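Long-range contacts in disulphide isomerase (Xylella fastidiosa, PDB 3FK8), which probably acts as a thiol-disulphide isomerase of the thioredoxin family, rearranging disulphide bonds in other proteins: residues A[14-18]-A[66-70]; A[36-40]-A[69-74]. All coordinates share one frame. Where two conformers were deposited one is given. Residues are numbered along the deposited sequence.

Overall arrangement
Contacts 1 and 2 meet on strand 65-70, an outermost strand of the four-stranded mixed sheet, and share I69 and D70; their centres lie about 12 Å apart. In contact 1 the first turn of helix 14-28 covers the face of this strand that carries V67 and I69. Contact 2 lies within the sheet: the end of strand 65-70 pairs side by side, in parallel, with the end of strand 32-37, and the loops that follow both strands stay together. I69 serves both, packing against the helix in one and the F36 ring in the other. W40, in contact 2, directly precedes C41 of a CxxC sequence, C41 to C44, at a helix start, consistent with a thioredoxin-type redox site.

Contact 1: residues A[14-18]-A[66-70]; sequences AWTQV and VVKID
V67 packs under the C-terminal end of segment 14-18, against Q17 and V18, its CG1 methyl 3.9 Å from CG2 of V18 and its CG2 methyl 3.6 Å from the backbone O of Q17. It is the residue most covered here, with CA-CB directed at the helix and chi1 in the t rotamer (177°). Residues 14-18 are regular alpha helix (V18 N to A14 O, 2.8 Å), and 66-70 are extended. The short axes run nearly antiparallel, at 167°, and approach to 8.8 Å. The register sets A14 over I69 (CA-CA 6.0 Å) and V18 over V67 (CA-CA 6.3 Å), so residues one helical turn apart meet strand residues two apart, which share a face of the sheet. V18, also t, extends CG2 to within 3.8 Å of CD1 of I69. At the other end of the patch, A14 CB is 4.1 Å from I69 CG2, its small side chain allowing the helix to come close. This is the helix-on-sheet layer of a thioredoxin-like alpha/beta fold, in which helix 14-28 covers an outermost strand; L34 of the adjacent strand 32-37 touches V18, V67 and I69, and L80 of helix 78-83 touches A14 and I69. On the more exposed side, at Q17, the link becomes polar and water-mediated. Q17, with chi1 m and chi2 t, places OE1 4.3 Å from the backbone O of K68, and one water donates to both, 2.7 Å from Q17 OE1 and 2.8 Å from K68 O. The K68 side chain starts away from the helix and forms a salt bridge with D48.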
loop_
_atom_site.group_PDB
_atom_site.type_symbol
_atom_site.label_atom_id
_atom_site.label_comp_id
_atom_site.label_asym_id
_atom_site.label_seq_id
_atom_site.Cartn_x
_atom_site.Cartn_y
_atom_site.Cartn_z
ATOM N N ALA A 14 13.375 -1.567 1.516
ATOM C CA ALA A 14 11.983 -1.770 1.860
ATOM C C ALA A 14 11.821 -2.588 3.156
ATOM O O ALA A 14 10.921 -2.323 3.942
ATOM C CB ALA A 14 11.269 -2.441 0.684
ATOM N N TRP A 15 12.652 -3.613 3.393
ATOM C CA TRP A 15 12.520 -4.377 4.634
ATOM C C TRP A 15 12.684 -3.511 5.883
ATOM O O TRP A 15 11.934 -3.650 6.853
ATOM C CB TRP A 15 13.537 -5.514 4.721
ATOM C CG TRP A 15 13.101 -6.735 3.948
ATOM C CD1 TRP A 15 13.505 -7.106 2.698
ATOM C CD2 TRP A 15 12.187 -7.732 4.398
ATOM N NE1 TRP A 15 12.880 -8.276 2.336
ATOM C CE2 TRP A 15 12.093 -8.703 3.379
ATOM C CE3 TRP A 15 11.441 -7.902 5.577
ATOM C CZ2 TRP A 15 11.251 -9.847 3.494
ATOM C CZ3 TRP A 15 10.578 -9.039 5.678
ATOM C CH2 TRP A 15 10.510 -9.988 4.640
ATOM N N THR A 16 13.675 -2.615 5.837
ATOM C CA THR A 16 13.888 -1.683 6.953
ATOM C C THR A 16 12.689 -0.781 7.128
ATOM O O THR A 16 12.191 -0.631 8.255
ATOM C CB THR A 16 15.171 -0.907 6.789
ATOM O OG1 THR A 16 16.241 -1.845 6.787
ATOM C CG2 THR A 16 15.401 -0.012 8.000
ATOM N N GLN A 17 12.175 -0.258 6.007
ATOM C CA GLN A 17 10.997 0.617 6.047
ATOM C C GLN A 17 9.778 -0.091 6.603
ATOM O O GLN A 17 9.046 0.494 7.398
ATOM C CB GLN A 17 10.690 1.252 4.702
ATOM C CG GLN A 17 11.781 2.251 4.323
ATOM C CD GLN A 17 11.469 3.089 3.117
ATOM O OE1 GLN A 17 10.717 2.668 2.241
ATOM N NE2 GLN A 17 12.089 4.285 3.031
ATOM N N VAL A 18 9.569 -1.351 6.207
ATOM C CA VAL A 18 8.425 -2.086 6.725
ATOM C C VAL A 18 8.620 -2.353 8.229
ATOM O O VAL A 18 7.711 -2.206 9.015
ATOM C CB VAL A 18 8.241 -3.398 5.950
ATOM C CG1 VAL A 18 7.237 -4.311 6.622
ATOM C CG2 VAL A 18 7.792 -3.098 4.519
ATOM N N VAL A 66 1.924 3.746 7.024
ATOM C CA VAL A 66 1.928 3.378 5.581
ATOM C C VAL A 66 3.355 3.238 5.062
ATOM O O VAL A 66 4.247 4.030 5.408
ATOM C CB VAL A 66 1.301 4.475 4.736
ATOM C CG1 VAL A 66 1.273 4.102 3.251
ATOM C CG2 VAL A 66 -0.080 4.809 5.196
ATOM N N VAL A 67 3.572 2.213 4.239
ATOM C CA VAL A 67 4.853 1.984 3.541
ATOM C C VAL A 67 4.553 1.645 2.104
ATOM O O VAL A 67 3.736 0.760 1.856
ATOM C CB VAL A 67 5.668 0.799 4.117
ATOM C CG1 VAL A 67 6.960 0.542 3.308
ATOM C CG2 VAL A 67 6.004 1.035 5.566
ATOM N N LYS A 68 5.235 2.321 1.172
ATOM C CA LYS A 68 5.177 1.980 -0.257
ATOM C C LYS A 68 6.344 1.117 -0.636
ATOM O O LYS A 68 7.473 1.496 -0.293
ATOM C CB LYS A 68 5.128 3.224 -1.132
ATOM C CG LYS A 68 3.719 3.828 -1.236
ATOM C CD LYS A 68 3.693 5.018 -2.203
ATOM C CE LYS A 68 4.060 6.293 -1.476
ATOM N NZ LYS A 68 3.942 7.539 -2.329
ATOM N N ILE A 69 6.096 -0.035 -1.250
ATOM C CA ILE A 69 7.133 -0.991 -1.615
ATOM C C ILE A 69 7.211 -1.078 -3.148
ATOM O O ILE A 69 6.246 -1.508 -3.813
ATOM C CB ILE A 69 6.851 -2.407 -1.025
ATOM C CG1 ILE A 69 6.829 -2.264 0.496
ATOM C CG2 ILE A 69 7.881 -3.369 -1.460
ATOM C CD1 ILE A 69 5.945 -3.162 1.190
ATOM N N ASP A 70 8.338 -0.642 -3.701
ATOM C CA ASP A 70 8.607 -0.757 -5.129
ATOM C C ASP A 70 8.834 -2.209 -5.530
ATOM O O ASP A 70 9.685 -2.871 -4.972
ATOM C CB ASP A 70 9.878 0.045 -5.435
ATOM C CG ASP A 70 10.245 -0.025 -6.907
ATOM O OD1 ASP A 70 9.354 -0.076 -7.750
ATOM O OD2 ASP A 70 11.457 0.019 -7.191
HETATM O O HOH W 1 9.964 0.674 0.641
#

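Contact 2: residues A[36-40]-A[69-74]; sequences FGANW and IDVGNF
Two backbone hydrogen bonds flank G37: its N donates to I69 O (3.1 Å, 162°), and its O accepts from V71 N (2.8 Å, 161°). They define a parallel pairing in which F36 matches I69 (CA-CA 4.8 Å) and G37 matches D70 (CA-CA 5.4 Å), supplemented by CA-H...O contacts from F36 CA to I69 O and from D70 CA to G37 O, both 3.4 Å. Further on, W40 NE1 donates to G72 O (2.8 Å, 171°), tying the two loops together beyond the strands. D70 (chi1 t) closes an Asx turn through OD1 and G72 N (2.9 Å); a water links the same OD1 (2.8 Å) to N39 N (2.9 Å), while OD2 forms a salt bridge with R76. G72 has positive phi (58°), and N73 centres an inverse gamma turn. Strand 32-37 leaves the sheet into the loop just before C41, the first cysteine of a CxxC sequence (C41, C44) placed as in the redox site of thioredoxin-like proteins. On the face bearing F36 and I69, the F36 ring (chi1 m) receives I69 CD1 over one face in a CH-pi contact, 3.9 Å from the centroid, and V71 CG1 lies at the ring edge, 3.9 Å from F36 CD1. A38 CB approaches G72 O at 3.4 Å. W40 (chi1 p, 62°) has N73 ND2 over one face of its indole, 3.3 Å from W40 NE1 without a hydrogen bond, and W40 CZ2 lies 3.8 Å from F74 CE2.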
loop_
_atom_site.group_PDB
_atom_site.type_symbol
_atom_site.label_atom_id
_atom_site.label_comp_id
_atom_site.label_asym_id
_atom_site.label_seq_id
_atom_site.Cartn_x
_atom_site.Cartn_y
_atom_site.Cartn_z
ATOM N N PHE A 36 2.075 -2.134 -2.487
ATOM C CA PHE A 36 3.041 -2.669 -3.474
ATOM C C PHE A 36 2.721 -2.127 -4.860
ATOM O O PHE A 36 1.589 -2.237 -5.333
ATOM C CB PHE A 36 2.935 -4.183 -3.510
ATOM C CG PHE A 36 3.408 -4.871 -2.263
ATOM C CD1 PHE A 36 4.699 -5.439 -2.219
ATOM C CD2 PHE A 36 2.598 -4.975 -1.130
ATOM C CE1 PHE A 36 5.134 -6.089 -1.053
ATOM C CE2 PHE A 36 3.060 -5.644 0.023
ATOM C CZ PHE A 36 4.281 -6.184 0.052
ATOM N N GLY A 37 3.720 -1.586 -5.554
ATOM C CA GLY A 37 3.463 -1.011 -6.861
ATOM C C GLY A 37 4.768 -0.595 -7.498
ATOM O O GLY A 37 5.862 -0.991 -7.051
ATOM N N ALA A 38 4.686 0.232 -8.537
ATOM C CA ALA A 38 5.882 0.674 -9.226
ATOM C C ALA A 38 5.540 1.948 -9.967
ATOM O O ALA A 38 4.383 2.196 -10.340
ATOM C CB ALA A 38 6.392 -0.371 -10.199
ATOM N N ASN A 39 6.564 2.732 -10.308
ATOM C CA ASN A 39 6.348 4.019 -10.958
ATOM C C ASN A 39 5.869 3.929 -12.393
ATOM O O ASN A 39 5.223 4.864 -12.860
ATOM C CB ASN A 39 7.635 4.854 -10.873
ATOM C CG ASN A 39 7.948 5.279 -9.459
ATOM O OD1 ASN A 39 7.060 5.614 -8.685
ATOM N ND2 ASN A 39 9.213 5.224 -9.093
ATOM N N TRP A 40 6.162 2.827 -13.073
ATOM C CA TRP A 40 5.716 2.656 -14.461
ATOM C C TRP A 40 4.238 2.386 -14.558
ATOM O O TRP A 40 3.686 2.489 -15.648
ATOM C CB TRP A 40 6.504 1.533 -15.170
ATOM C CG TRP A 40 6.325 0.213 -14.548
ATOM C CD1 TRP A 40 7.188 -0.398 -13.634
ATOM C CD2 TRP A 40 5.233 -0.717 -14.744
ATOM N NE1 TRP A 40 6.672 -1.623 -13.271
ATOM C CE2 TRP A 40 5.474 -1.844 -13.906
ATOM C CE3 TRP A 40 4.071 -0.708 -15.529
ATOM C CZ2 TRP A 40 4.607 -2.949 -13.865
ATOM C CZ3 TRP A 40 3.226 -1.793 -15.491
ATOM C CH2 TRP A 40 3.487 -2.905 -14.659
ATOM N N ILE A 69 6.096 -0.035 -1.250
ATOM C CA ILE A 69 7.133 -0.991 -1.615
ATOM C C ILE A 69 7.211 -1.078 -3.148
ATOM O O ILE A 69 6.246 -1.508 -3.813
ATOM C CB ILE A 69 6.851 -2.407 -1.025
ATOM C CG1 ILE A 69 6.829 -2.264 0.496
ATOM C CG2 ILE A 69 7.881 -3.369 -1.460
ATOM C CD1 ILE A 69 5.945 -3.162 1.190
ATOM N N ASP A 70 8.338 -0.642 -3.701
ATOM C CA ASP A 70 8.607 -0.757 -5.129
ATOM C C ASP A 70 8.834 -2.209 -5.530
ATOM O O ASP A 70 9.685 -2.871 -4.972
ATOM C CB ASP A 70 9.878 0.045 -5.435
ATOM C CG ASP A 70 10.245 -0.025 -6.907
ATOM O OD1 ASP A 70 9.354 -0.076 -7.750
ATOM O OD2 ASP A 70 11.457 0.019 -7.191
ATOM N N VAL A 71 8.087 -2.679 -6.531
ATOM C CA VAL A 71 8.326 -4.012 -7.065
ATOM C C VAL A 71 8.963 -3.953 -8.432
ATOM O O VAL A 71 9.200 -5.004 -9.032
ATOM C CB VAL A 71 7.097 -4.936 -7.052
ATOM C CG1 VAL A 71 6.622 -5.163 -5.593
ATOM C CG2 VAL A 71 5.976 -4.438 -7.940
ATOM N N GLY A 72 9.328 -2.767 -8.907
ATOM C CA GLY A 72 10.017 -2.660 -10.203
ATOM C C GLY A 72 9.175 -3.253 -11.318
ATOM O O GLY A 72 7.942 -3.216 -11.285
ATOM N N ASN A 73 9.867 -3.866 -12.279
ATOM C CA ASN A 73 9.168 -4.608 -13.359
ATOM C C ASN A 73 8.878 -6.020 -12.892
ATOM O O ASN A 73 9.356 -6.983 -13.469
ATOM C CB ASN A 73 9.995 -4.599 -14.655
ATOM C CG ASN A 73 10.087 -3.220 -15.245
ATOM O OD1 ASN A 73 11.179 -2.687 -15.453
ATOM N ND2 ASN A 73 8.943 -2.616 -15.480
ATOM N N PHE A 74 8.118 -6.133 -11.803
ATOM C CA PHE A 74 7.961 -7.418 -11.140
ATOM C C PHE A 74 9.323 -8.092 -10.923
ATOM O O PHE A 74 9.470 -9.308 -11.147
ATOM C CB PHE A 74 6.969 -8.348 -11.869
ATOM C CG PHE A 74 5.607 -7.757 -11.973
ATOM C CD1 PHE A 74 4.750 -7.837 -10.870
ATOM C CD2 PHE A 74 5.162 -7.143 -13.143
ATOM C CE1 PHE A 74 3.482 -7.289 -10.934
ATOM C CE2 PHE A 74 3.869 -6.608 -13.178
ATOM C CZ PHE A 74 3.048 -6.691 -12.072
HETATM O O HOH W 2 9.196 1.758 -9.794
#